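Local coordinates for phytoene synthase (Enterococcus hirae, PDB 5IYS), which probably joins isoprenoid diphosphates head to head as a dehydrosqualene or phytoene synthase of the magnesium-dependent squalene/phytoene synthase family, at residues D86-W89 and R90-V94; F99-T103 and A104-D108; E176-M180 and G181-L185. One frame throughout, in Å; residues are numbered along the deposited sequence.

Interaction 1 (D86-W89 and R90-V94)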
loop_
_atom_site.group_PDB
_atom_site.type_symbol
_atom_site.label_atom_id
_atom_site.label_comp_id
_atom_site.label_asym_id
_atom_site.label_seq_id
_atom_site.Cartn_x
_atom_site.Cartn_y
_atom_site.Cartn_z
ATOM N N ASP A 86 0.352 -2.757 -24.220
ATOM C CA ASP A 86 1.075 -1.875 -23.291
ATOM C C ASP A 86 1.713 -2.812 -22.246
ATOM O O ASP A 86 1.066 -3.762 -21.834
ATOM C CB ASP A 86 0.049 -0.967 -22.589
ATOM C CG ASP A 86 0.604 -0.293 -21.332
ATOM O OD1 ASP A 86 1.029 -0.967 -20.363
ATOM O OD2 ASP A 86 0.530 0.945 -21.268
ATOM N N PRO A 87 2.987 -2.597 -21.890
ATOM C CA PRO A 87 3.725 -3.598 -21.106
ATOM C C PRO A 87 3.018 -4.005 -19.814
ATOM O O PRO A 87 3.059 -5.179 -19.450
ATOM C CB PRO A 87 5.050 -2.912 -20.754
ATOM C CG PRO A 87 4.963 -1.513 -21.275
ATOM C CD PRO A 87 3.784 -1.392 -22.186
ATOM N N VAL A 88 2.506 -3.015 -19.079
ATOM C CA VAL A 88 1.875 -3.269 -17.797
ATOM C C VAL A 88 0.607 -4.065 -17.992
ATOM O O VAL A 88 0.389 -5.061 -17.319
ATOM C CB VAL A 88 1.583 -1.961 -17.025
ATOM C CG1 VAL A 88 0.793 -2.245 -15.733
ATOM C CG2 VAL A 88 2.877 -1.273 -16.649
ATOM N N TRP A 89 -0.151 -3.723 -19.024
ATOM C CA TRP A 89 -1.400 -4.431 -19.303
ATOM C C TRP A 89 -1.163 -5.823 -19.870
ATOM O O TRP A 89 -1.861 -6.762 -19.486
ATOM C CB TRP A 89 -2.287 -3.613 -20.258
ATOM C CG TRP A 89 -2.918 -2.433 -19.568
ATOM C CD1 TRP A 89 -2.646 -1.119 -19.786
ATOM C CD2 TRP A 89 -3.879 -2.475 -18.495
ATOM N NE1 TRP A 89 -3.415 -0.329 -18.963
ATOM C CE2 TRP A 89 -4.159 -1.142 -18.135
ATOM C CE3 TRP A 89 -4.506 -3.512 -17.793
ATOM C CZ2 TRP A 89 -5.111 -0.817 -17.156
ATOM C CZ3 TRP A 89 -5.428 -3.201 -16.800
ATOM C CH2 TRP A 89 -5.697 -1.860 -16.463
ATOM N N ARG A 90 -0.079 -5.990 -20.633
ATOM C CA ARG A 90 0.273 -7.318 -21.160
ATOM C C ARG A 90 0.740 -8.254 -20.027
ATOM O O ARG A 90 0.302 -9.420 -19.932
ATOM C CB ARG A 90 1.339 -7.244 -22.269
ATOM C CG ARG A 90 0.775 -6.778 -23.651
ATOM C CD ARG A 90 1.829 -6.844 -24.724
ATOM N NE ARG A 90 3.078 -6.210 -24.317
ATOM C CZ ARG A 90 3.523 -5.050 -24.797
ATOM N NH1 ARG A 90 2.833 -4.423 -25.734
ATOM N NH2 ARG A 90 4.671 -4.530 -24.360
ATOM N N ALA A 91 1.554 -7.722 -19.119
ATOM C CA ALA A 91 1.944 -8.511 -17.931
ATOM C C ALA A 91 0.706 -8.836 -17.097
ATOM O O ALA A 91 0.515 -9.981 -16.673
ATOM C CB ALA A 91 2.963 -7.716 -17.071
ATOM N N LEU A 92 -0.165 -7.846 -16.883
ATOM C CA LEU A 92 -1.402 -8.125 -16.153
ATOM C C LEU A 92 -2.303 -9.146 -16.815
ATOM O O LEU A 92 -2.902 -9.970 -16.124
ATOM C CB LEU A 92 -2.202 -6.864 -15.806
ATOM C CG LEU A 92 -1.615 -5.948 -14.721
ATOM C CD1 LEU A 92 -2.484 -4.694 -14.720
ATOM C CD2 LEU A 92 -1.584 -6.672 -13.351
ATOM N N SER A 93 -2.368 -9.152 -18.142
ATOM C CA SER A 93 -3.139 -10.183 -18.834
ATOM C C SER A 93 -2.645 -11.589 -18.498
ATOM O O SER A 93 -3.435 -12.526 -18.332
ATOM C CB SER A 93 -3.062 -9.985 -20.349
ATOM O OG SER A 93 -4.000 -10.833 -20.992
ATOM N N VAL A 94 -1.332 -11.784 -18.455
ATOM C CA VAL A 94 -0.797 -13.078 -18.001
ATOM C C VAL A 94 -1.165 -13.469 -16.569
ATOM O O VAL A 94 -1.548 -14.617 -16.281
ATOM C CB VAL A 94 0.752 -13.119 -18.146
ATOM C CG1 VAL A 94 1.297 -14.415 -17.553
ATOM C CG2 VAL A 94 1.160 -12.992 -19.595
#
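Trp89 and Leu92 meet on the packed side of the first two turns of helix 87-98, where Leu92 CD1 lies 3.9 Å from Trp89 CE3 at an oblique approach to the indole. The same methyl comes within 4.2 Å of Val88 CG1, so two branched aliphatic residues and a broad ring fill one buried flank. Asp86 is the N-cap: its OD1 takes a fairly straight bond from Trp89 N (3.3 Å, 162° at the hydrogen) and a weak one from Val88 N. Aspartate suits this position because its short carboxylate can fold back onto amides that the helix leaves without carbonyl partners; Pro87, having no N-H to satisfy, suits the first turn. The side nearer solvent belongs to Pro87 and Arg90, partly exposed and held more by polar bonds. Arg90 bends at chi3 (-49°), laying one guanidinium face over the Asp86-Pro87 peptide, with Asp86 C 3.8 Å above the plane; NH2 forms a salt bridge with Asp15 and NH1 bonds to Asn85. Asp86 OD2 pairs with Arg54. Helix 39-60 packs on Val88, Ala91 and Leu92, helix 13-26 on Pro87, Val88 and Ala91, and helix 65-80 receives the indole, whose NE1 bonds to Gln74.

Interaction 2 (F99-T103 and A104-D108)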
loop_
_atom_site.group_PDB
_atom_site.type_symbol
_atom_site.label_atom_id
_atom_site.label_comp_id
_atom_site.label_asym_id
_atom_site.label_seq_id
_atom_site.Cartn_x
_atom_site.Cartn_y
_atom_site.Cartn_z
ATOM N N PHE A 99 -4.251 -16.707 -12.602
ATOM C CA PHE A 99 -4.834 -16.693 -11.252
ATOM C C PHE A 99 -6.231 -16.089 -11.356
ATOM O O PHE A 99 -6.481 -15.332 -12.289
ATOM C CB PHE A 99 -3.970 -15.832 -10.320
ATOM C CG PHE A 99 -2.596 -16.408 -10.082
ATOM C CD1 PHE A 99 -2.394 -17.374 -9.109
ATOM C CD2 PHE A 99 -1.510 -15.980 -10.838
ATOM C CE1 PHE A 99 -1.119 -17.912 -8.905
ATOM C CE2 PHE A 99 -0.262 -16.539 -10.666
ATOM C CZ PHE A 99 -0.069 -17.509 -9.705
ATOM N N PRO A 100 -7.101 -16.344 -10.370
ATOM C CA PRO A 100 -8.467 -15.807 -10.398
ATOM C C PRO A 100 -8.511 -14.345 -9.983
ATOM O O PRO A 100 -9.146 -13.962 -8.990
ATOM C CB PRO A 100 -9.214 -16.700 -9.408
ATOM C CG PRO A 100 -8.165 -17.217 -8.481
ATOM C CD PRO A 100 -6.853 -17.231 -9.215
ATOM N N MET A 101 -7.722 -13.527 -10.678
ATOM C CA MET A 101 -7.705 -12.094 -10.417
ATOM C C MET A 101 -9.066 -11.507 -10.774
ATOM O O MET A 101 -9.720 -12.002 -11.692
ATOM C CB MET A 101 -6.641 -11.484 -11.335
ATOM C CG MET A 101 -5.257 -12.032 -10.997
ATOM S SD MET A 101 -4.557 -11.355 -9.460
ATOM C CE MET A 101 -4.308 -9.639 -9.936
ATOM N N VAL A 102 -9.434 -10.403 -10.129
ATOM C CA VAL A 102 -10.701 -9.716 -10.413
ATOM C C VAL A 102 -10.462 -8.236 -10.667
ATOM O O VAL A 102 -9.621 -7.605 -10.020
ATOM C CB VAL A 102 -11.763 -9.954 -9.298
ATOM C CG1 VAL A 102 -12.038 -11.453 -9.169
ATOM C CG2 VAL A 102 -11.257 -9.471 -7.966
ATOM N N THR A 103 -11.227 -7.633 -11.565
ATOM C CA THR A 103 -10.954 -6.245 -11.923
ATOM C C THR A 103 -11.526 -5.229 -10.925
ATOM O O THR A 103 -11.112 -4.078 -10.933
ATOM C CB THR A 103 -11.502 -5.884 -13.322
ATOM O OG1 THR A 103 -12.917 -6.149 -13.365
ATOM C CG2 THR A 103 -10.768 -6.697 -14.395
ATOM N N ALA A 104 -12.494 -5.623 -10.098
ATOM C CA ALA A 104 -13.162 -4.659 -9.220
ATOM C C ALA A 104 -12.241 -3.813 -8.343
ATOM O O ALA A 104 -12.413 -2.604 -8.295
ATOM C CB ALA A 104 -14.263 -5.339 -8.342
ATOM N N PRO A 105 -11.196 -4.420 -7.733
ATOM C CA PRO A 105 -10.382 -3.568 -6.867
ATOM C C PRO A 105 -9.480 -2.651 -7.686
ATOM O O PRO A 105 -9.075 -1.587 -7.200
ATOM C CB PRO A 105 -9.568 -4.541 -6.003
ATOM C CG PRO A 105 -9.733 -5.914 -6.635
ATOM C CD PRO A 105 -10.949 -5.860 -7.556
ATOM N N PHE A 106 -9.232 -3.007 -8.938
ATOM C CA PHE A 106 -8.420 -2.136 -9.808
ATOM C C PHE A 106 -9.218 -0.867 -10.116
ATOM O O PHE A 106 -8.667 0.237 -10.133
ATOM C CB PHE A 106 -8.037 -2.860 -11.120
ATOM C CG PHE A 106 -7.028 -3.964 -10.922
ATOM C CD1 PHE A 106 -7.424 -5.215 -10.470
ATOM C CD2 PHE A 106 -5.677 -3.718 -11.118
ATOM C CE1 PHE A 106 -6.473 -6.218 -10.218
ATOM C CE2 PHE A 106 -4.747 -4.719 -10.935
ATOM C CZ PHE A 106 -5.145 -5.962 -10.442
ATOM N N PHE A 107 -10.529 -1.030 -10.304
ATOM C CA PHE A 107 -11.422 0.096 -10.554
ATOM C C PHE A 107 -11.485 0.957 -9.281
ATOM O O PHE A 107 -11.415 2.178 -9.340
ATOM C CB PHE A 107 -12.820 -0.464 -10.881
ATOM C CG PHE A 107 -13.022 -0.835 -12.321
ATOM C CD1 PHE A 107 -13.085 0.153 -13.307
ATOM C CD2 PHE A 107 -13.213 -2.156 -12.687
ATOM C CE1 PHE A 107 -13.301 -0.190 -14.645
ATOM C CE2 PHE A 107 -13.517 -2.502 -13.999
ATOM C CZ PHE A 107 -13.515 -1.525 -14.987
ATOM N N ASP A 108 -11.598 0.310 -8.124
ATOM C CA ASP A 108 -11.582 1.009 -6.838
ATOM C C ASP A 108 -10.337 1.891 -6.642
ATOM O O ASP A 108 -10.439 2.981 -6.097
ATOM C CB ASP A 108 -11.756 0.024 -5.660
ATOM C CG ASP A 108 -13.151 -0.592 -5.594
ATOM O OD1 ASP A 108 -14.068 -0.016 -6.229
ATOM O OD2 ASP A 108 -13.363 -1.616 -4.874
#
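The start of helix 104-116, together with the linker from helix 87-98, which turns at Pro100 and then runs on to the new helix, is the setting in which Thr103 meets Phe106 and Phe107. Phe107 N bonds to Thr103 O at 3.2 Å, and Phe106 N makes a weak bond to the same oxygen, so one oxygen serves two amides of the first turn. Thr103 OG1 lies between the backbone N and the carbonyl carbon (chi1 57°), which sets the side chain alongside the Phe107 ring, OG1 3.8 Å from CE2; the hydroxyl itself bonds to Asn79 of helix 65-80.

The Phe106 ring is approached along its edge, close to its plane. Val102 O sits 3.3 Å from Phe106 CD1, and Met101 CE stands 3.8 Å from CZ, the two side chains crossing at about a right angle. A flexible methionine, bent at chi2 and chi3, can curl its methyl to that rim. Nearby, Pro105, with no N-H to satisfy in the first turn, offers CD to Val102 CG2 at 3.6 Å. Beyond the segments, Phe106 meets Phe51 edge-to-face. The chemistry is thus divided: backbone bonds start the helix and apolar carbon holds the linker against it, while Val102 O lies beside the rim of Phe106, where it faces slightly positive ring hydrogens, a favourable but probably weak attraction.

Interaction 3 (E176-M180 and G181-L185)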
loop_
_atom_site.group_PDB
_atom_site.type_symbol
_atom_site.label_atom_id
_atom_site.label_comp_id
_atom_site.label_asym_id
_atom_site.label_seq_id
_atom_site.Cartn_x
_atom_site.Cartn_y
_atom_site.Cartn_z
ATOM N N GLU A 176 5.323 16.716 5.066
ATOM C CA GLU A 176 5.423 16.791 3.603
ATOM C C GLU A 176 4.025 16.893 2.994
ATOM O O GLU A 176 3.794 17.712 2.098
ATOM C CB GLU A 176 6.188 15.586 3.028
ATOM C CG GLU A 176 7.678 15.868 2.716
ATOM C CD GLU A 176 8.656 14.836 3.295
ATOM O OE1 GLU A 176 8.444 13.620 3.073
ATOM O OE2 GLU A 176 9.667 15.230 3.932
ATOM N N ASP A 177 3.069 16.152 3.553
ATOM C CA ASP A 177 1.683 16.213 3.050
ATOM C C ASP A 177 1.110 17.627 3.211
ATOM O O ASP A 177 0.569 18.210 2.264
ATOM C CB ASP A 177 0.792 15.206 3.777
ATOM C CG ASP A 177 0.952 13.782 3.244
ATOM O OD1 ASP A 177 1.529 13.629 2.155
ATOM O OD2 ASP A 177 0.531 12.824 3.928
ATOM N N TYR A 178 1.219 18.165 4.422
ATOM C CA TYR A 178 0.668 19.487 4.694
ATOM C C TYR A 178 1.280 20.527 3.763
ATOM O O TYR A 178 0.589 21.451 3.311
ATOM C CB TYR A 178 0.897 19.909 6.144
ATOM C CG TYR A 178 0.270 21.253 6.454
ATOM C CD1 TYR A 178 -1.107 21.393 6.531
ATOM C CD2 TYR A 178 1.053 22.385 6.629
ATOM C CE1 TYR A 178 -1.678 22.620 6.794
ATOM C CE2 TYR A 178 0.489 23.618 6.894
ATOM C CZ TYR A 178 -0.877 23.724 6.981
ATOM O OH TYR A 178 -1.450 24.949 7.246
ATOM N N GLN A 179 2.591 20.423 3.556
ATOM C CA GLN A 179 3.311 21.320 2.653
ATOM C C GLN A 179 2.640 21.326 1.294
ATOM O O GLN A 179 2.699 22.319 0.574
ATOM C CB GLN A 179 4.746 20.848 2.444
ATOM C CG GLN A 179 5.725 21.271 3.516
ATOM C CD GLN A 179 7.163 20.938 3.142
ATOM O OE1 GLN A 179 7.431 19.955 2.440
ATOM N NE2 GLN A 179 8.101 21.736 3.644
ATOM N N MET A 180 2.042 20.191 0.944
ATOM C CA MET A 180 1.492 19.959 -0.377
ATOM C C MET A 180 0.038 20.389 -0.435
ATOM O O MET A 180 -0.594 20.273 -1.478
ATOM C CB MET A 180 1.566 18.473 -0.736
ATOM C CG MET A 180 2.971 17.932 -0.942
ATOM S SD MET A 180 3.986 18.933 -2.053
ATOM C CE MET A 180 5.584 18.136 -1.842
ATOM N N GLY A 181 -0.498 20.841 0.691
ATOM C CA GLY A 181 -1.918 21.158 0.778
ATOM C C GLY A 181 -2.834 20.021 1.205
ATOM O O GLY A 181 -4.069 20.135 1.144
ATOM N N ARG A 182 -2.246 18.956 1.743
ATOM C CA ARG A 182 -3.059 17.837 2.173
ATOM C C ARG A 182 -2.998 17.580 3.668
ATOM O O ARG A 182 -1.920 17.416 4.238
ATOM C CB ARG A 182 -2.675 16.575 1.404
ATOM C CG ARG A 182 -2.807 16.697 -0.107
ATOM C CD ARG A 182 -2.806 15.306 -0.710
ATOM N NE ARG A 182 -2.742 15.347 -2.166
ATOM C CZ ARG A 182 -2.673 14.272 -2.947
ATOM N NH1 ARG A 182 -2.734 13.046 -2.429
ATOM N NH2 ARG A 182 -2.571 14.427 -4.260
ATOM N N ILE A 183 -4.170 17.397 4.266
ATOM C CA ILE A 183 -4.256 16.910 5.638
ATOM C C ILE A 183 -5.093 15.647 5.613
ATOM O O ILE A 183 -6.271 15.703 5.272
ATOM C CB ILE A 183 -4.896 17.948 6.601
ATOM C CG1 ILE A 183 -4.070 19.242 6.603
ATOM C CG2 ILE A 183 -5.020 17.372 8.021
ATOM C CD1 ILE A 183 -4.601 20.328 7.552
ATOM N N TYR A 184 -4.462 14.511 5.904
ATOM C CA TYR A 184 -5.201 13.256 6.075
ATOM C C TYR A 184 -5.740 13.025 7.485
ATOM O O TYR A 184 -6.661 12.239 7.697
ATOM C CB TYR A 184 -4.311 12.083 5.628
ATOM C CG TYR A 184 -4.048 12.094 4.136
ATOM C CD1 TYR A 184 -4.961 11.533 3.245
ATOM C CD2 TYR A 184 -2.904 12.703 3.616
ATOM C CE1 TYR A 184 -4.730 11.545 1.893
ATOM C CE2 TYR A 184 -2.659 12.714 2.257
ATOM C CZ TYR A 184 -3.572 12.119 1.403
ATOM O OH TYR A 184 -3.323 12.113 0.046
ATOM N N LEU A 185 -5.098 13.608 8.487
ATOM C CA LEU A 185 -5.625 13.516 9.845
ATOM C C LEU A 185 -7.054 14.080 9.865
ATOM O O LEU A 185 -7.371 14.979 9.089
ATOM C CB LEU A 185 -4.741 14.316 10.810
ATOM C CG LEU A 185 -3.257 13.950 10.809
ATOM C CD1 LEU A 185 -2.493 14.901 11.739
ATOM C CD2 LEU A 185 -3.041 12.492 11.218
#
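At the edge of the Tyr178 ring, in its plane, lies Ile183 CG1, 3.7 Å from CD1; the two side chains run alongside each other, pointing the same way. Tyr178 CG stands anti to the backbone N (chi1 -177°), which brings this ring edge beside the isoleucine. The Tyr184 ring is met obliquely by Asp177, whose OD2 is 3.5 Å from CD2, with carboxylate and ring planes 59° apart; Phe119 meets Tyr184 edge-to-face. In the guanidinium plane of Arg182, Tyr184 OH accepts from NH1 at 2.7 Å. Arginine's long, extended chain also lets NH2 reach Asp60 in a salt bridge. Asp60 is a magnesium ligand, so Arg182 is a second-shell residue of the metal site, and the bond to Tyr184 OH is consistent with fixing its guanidinium.

The backbone closes the helix. Arg182 N reaches Asp177 O at 3.0 Å and Met180 N reaches it from the opposite face of the carbonyl plane, while Gly181 N bonds to Tyr178 O at 2.9 Å. Gly181 has positive phi (90°), where a side chain would jam against the preceding carbonyl, and glycine is accordingly the natural residue. The combination is a Schellman motif, the classic C-terminal helix cap, ending helix 174-179 beside the magnesium site.

How the interactions relate
Interactions 1 and 2 are near neighbours in series: helix 87-98 runs from the first toward the linker of the second, their centres are 14 Å apart, and their nearest atoms are about 4 Å apart without touching. Both share helix 65-80 and Phe51 as packing partners. They lie away from the metals, yet the side chains of Leu92 and Phe106 come within about 9 and 8 Å of a bound farnesyl thiodiphosphate. Interaction 3 is distant, its centre 34 Å from interaction 1 and 30 Å from interaction 2, and belongs to the metal end: the side chain of Asp177 is about 4 Å from a magnesium ion, and that of Tyr184 about 5 Å from a bound farnesyl thiodiphosphate.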